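Long-range contact in Medium/long-chain acyl-CoA thioesterase YigI (Shewanella oneidensis, PDB 3E8P), which probably hydrolyses medium- and long-chain fatty acyl-CoA thioesters to the free fatty acid and coenzyme A: residues Arg122-Thr127 with His147-Thr152. Numbering follows the deposited sequence.
Sequences RGQIFT and HNEQGT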
# COMPACT_ATOMS: atom_id res chain seq x y z
N ARG A 122 -8.52 19.02 9.91
CA ARG A 122 -9.29 20.11 10.49
C ARG A 122 -10.35 20.50 9.48
O ARG A 122 -10.14 20.37 8.27
CB ARG A 122 -8.39 21.32 10.79
CG ARG A 122 -7.25 21.01 11.74
CD ARG A 122 -6.68 22.27 12.39
NE ARG A 122 -5.62 21.96 13.34
CZ ARG A 122 -4.39 21.57 13.00
NH1 ARG A 122 -4.06 21.46 11.72
NH2 ARG A 122 -3.50 21.28 13.95
N GLY A 123 -11.50 20.97 9.96
CA GLY A 123 -12.57 21.36 9.06
C GLY A 123 -13.96 21.21 9.67
O GLY A 123 -14.13 20.56 10.71
N GLN A 124 -14.95 21.80 9.03
CA GLN A 124 -16.32 21.73 9.52
C GLN A 124 -17.08 20.62 8.81
O GLN A 124 -17.86 19.89 9.44
CB GLN A 124 -17.02 23.07 9.28
CG GLN A 124 -16.33 24.25 9.95
CD GLN A 124 -16.95 25.58 9.56
OE1 GLN A 124 -18.13 25.83 9.81
NE2 GLN A 124 -16.15 26.44 8.93
N ILE A 125 -16.86 20.52 7.51
CA ILE A 125 -17.50 19.51 6.67
C ILE A 125 -16.46 18.86 5.78
O ILE A 125 -15.73 19.54 5.07
CB ILE A 125 -18.59 20.13 5.75
CG1 ILE A 125 -19.68 20.78 6.61
CG2 ILE A 125 -19.18 19.05 4.83
CD1 ILE A 125 -20.78 21.44 5.79
N PHE A 126 -16.39 17.53 5.83
CA PHE A 126 -15.43 16.80 5.01
C PHE A 126 -16.14 16.15 3.83
O PHE A 126 -17.19 15.53 3.98
CB PHE A 126 -14.71 15.77 5.88
CG PHE A 126 -13.85 16.38 6.95
CD1 PHE A 126 -12.60 16.91 6.64
CD2 PHE A 126 -14.31 16.49 8.26
CE1 PHE A 126 -11.82 17.54 7.60
CE2 PHE A 126 -13.54 17.12 9.23
CZ PHE A 126 -12.29 17.65 8.90
N THR A 127 -15.54 16.30 2.65
CA THR A 127 -16.09 15.77 1.41
C THR A 127 -15.12 14.84 0.70
O THR A 127 -13.93 15.13 0.61
CB THR A 127 -16.47 16.93 0.47
OG1 THR A 127 -17.35 17.83 1.15
CG2 THR A 127 -17.16 16.40 -0.79
N HIS A 147 -11.26 16.11 1.34
CA HIS A 147 -10.90 17.50 1.57
C HIS A 147 -11.92 18.10 2.53
O HIS A 147 -12.95 17.48 2.80
CB HIS A 147 -10.86 18.29 0.25
CG HIS A 147 -12.18 18.37 -0.47
ND1 HIS A 147 -12.55 17.47 -1.45
CD2 HIS A 147 -13.20 19.26 -0.37
CE1 HIS A 147 -13.74 17.81 -1.93
NE2 HIS A 147 -14.15 18.89 -1.29
N ASN A 148 -11.65 19.29 3.07
CA ASN A 148 -12.59 19.94 3.98
C ASN A 148 -13.38 21.00 3.20
O ASN A 148 -13.19 21.13 1.99
CB ASN A 148 -11.88 20.55 5.19
CG ASN A 148 -11.04 21.75 4.83
OD1 ASN A 148 -11.11 22.28 3.72
ND2 ASN A 148 -10.22 22.20 5.79
N GLU A 149 -14.22 21.77 3.89
CA GLU A 149 -15.07 22.75 3.19
C GLU A 149 -14.35 23.89 2.48
O GLU A 149 -14.95 24.58 1.64
CB GLU A 149 -16.15 23.31 4.15
CG GLU A 149 -15.68 24.39 5.14
CD GLU A 149 -14.84 23.85 6.30
OE1 GLU A 149 -14.82 22.62 6.52
OE2 GLU A 149 -14.21 24.67 6.99
N GLN A 150 -13.08 24.09 2.80
CA GLN A 150 -12.29 25.13 2.16
C GLN A 150 -11.56 24.56 0.95
O GLN A 150 -10.89 25.30 0.22
CB GLN A 150 -11.28 25.73 3.14
CG GLN A 150 -11.89 26.16 4.48
CD GLN A 150 -10.95 27.02 5.31
OE1 GLN A 150 -9.75 26.77 5.36
NE2 GLN A 150 -11.50 28.02 5.98
N GLY A 151 -11.68 23.25 0.75
CA GLY A 151 -11.03 22.60 -0.37
C GLY A 151 -9.67 21.98 -0.04
O GLY A 151 -9.07 21.30 -0.87
N THR A 152 -9.19 22.21 1.18
CA THR A 152 -7.89 21.69 1.59
C THR A 152 -7.86 20.16 1.62
O THR A 152 -8.67 19.54 2.31
CB THR A 152 -7.51 22.21 2.98
OG1 THR A 152 -7.69 23.64 3.00
CG2 THR A 152 -6.05 21.87 3.31
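The carbonyl O of R122 accepts a hydrogen bond from N148 ND2 (3.1 Å, 167° at the hydrogen), and this bond shows how side chains can carry a strand pairing past its last backbone bond. The acceptor lies almost in the amide plane of N148. That amide works at both ends: OD1 accepts from Q150 N, in an Asx turn, and from T152 N, on opposite faces of its plane; N148 to G151 form a type I turn. An alanine at N148 would probably leave the R122 carbonyl and the amides of Q150 and T152 without these partners and the join at R122 less firmly held. G123 follows, its CA 4.0 Å from N148 CB, where a side chain would collide with N148. Next, E149 OE1 receives two successive amides, Q124 N at 2.6 Å and I125 N at 3.1 Å, both from one face of the carboxylate; a bend at chi2 (-74°) directs its CD toward them. The F126 ring lies obliquely to N148, its CE1 3.9 Å from N148 CB. Regular pairing sets in at T127, whose N and O exchange bonds with H147 O and N, while its CB packs 3.5 Å from H147 NE2; E145 holds the imidazole's ND1. This is the open end of the antiparallel hairpin 125-134/139-148 in the hotdog-fold sheet, flanked by strands 49-54 and 153-162, with F126 reaching I53, L68 and I154.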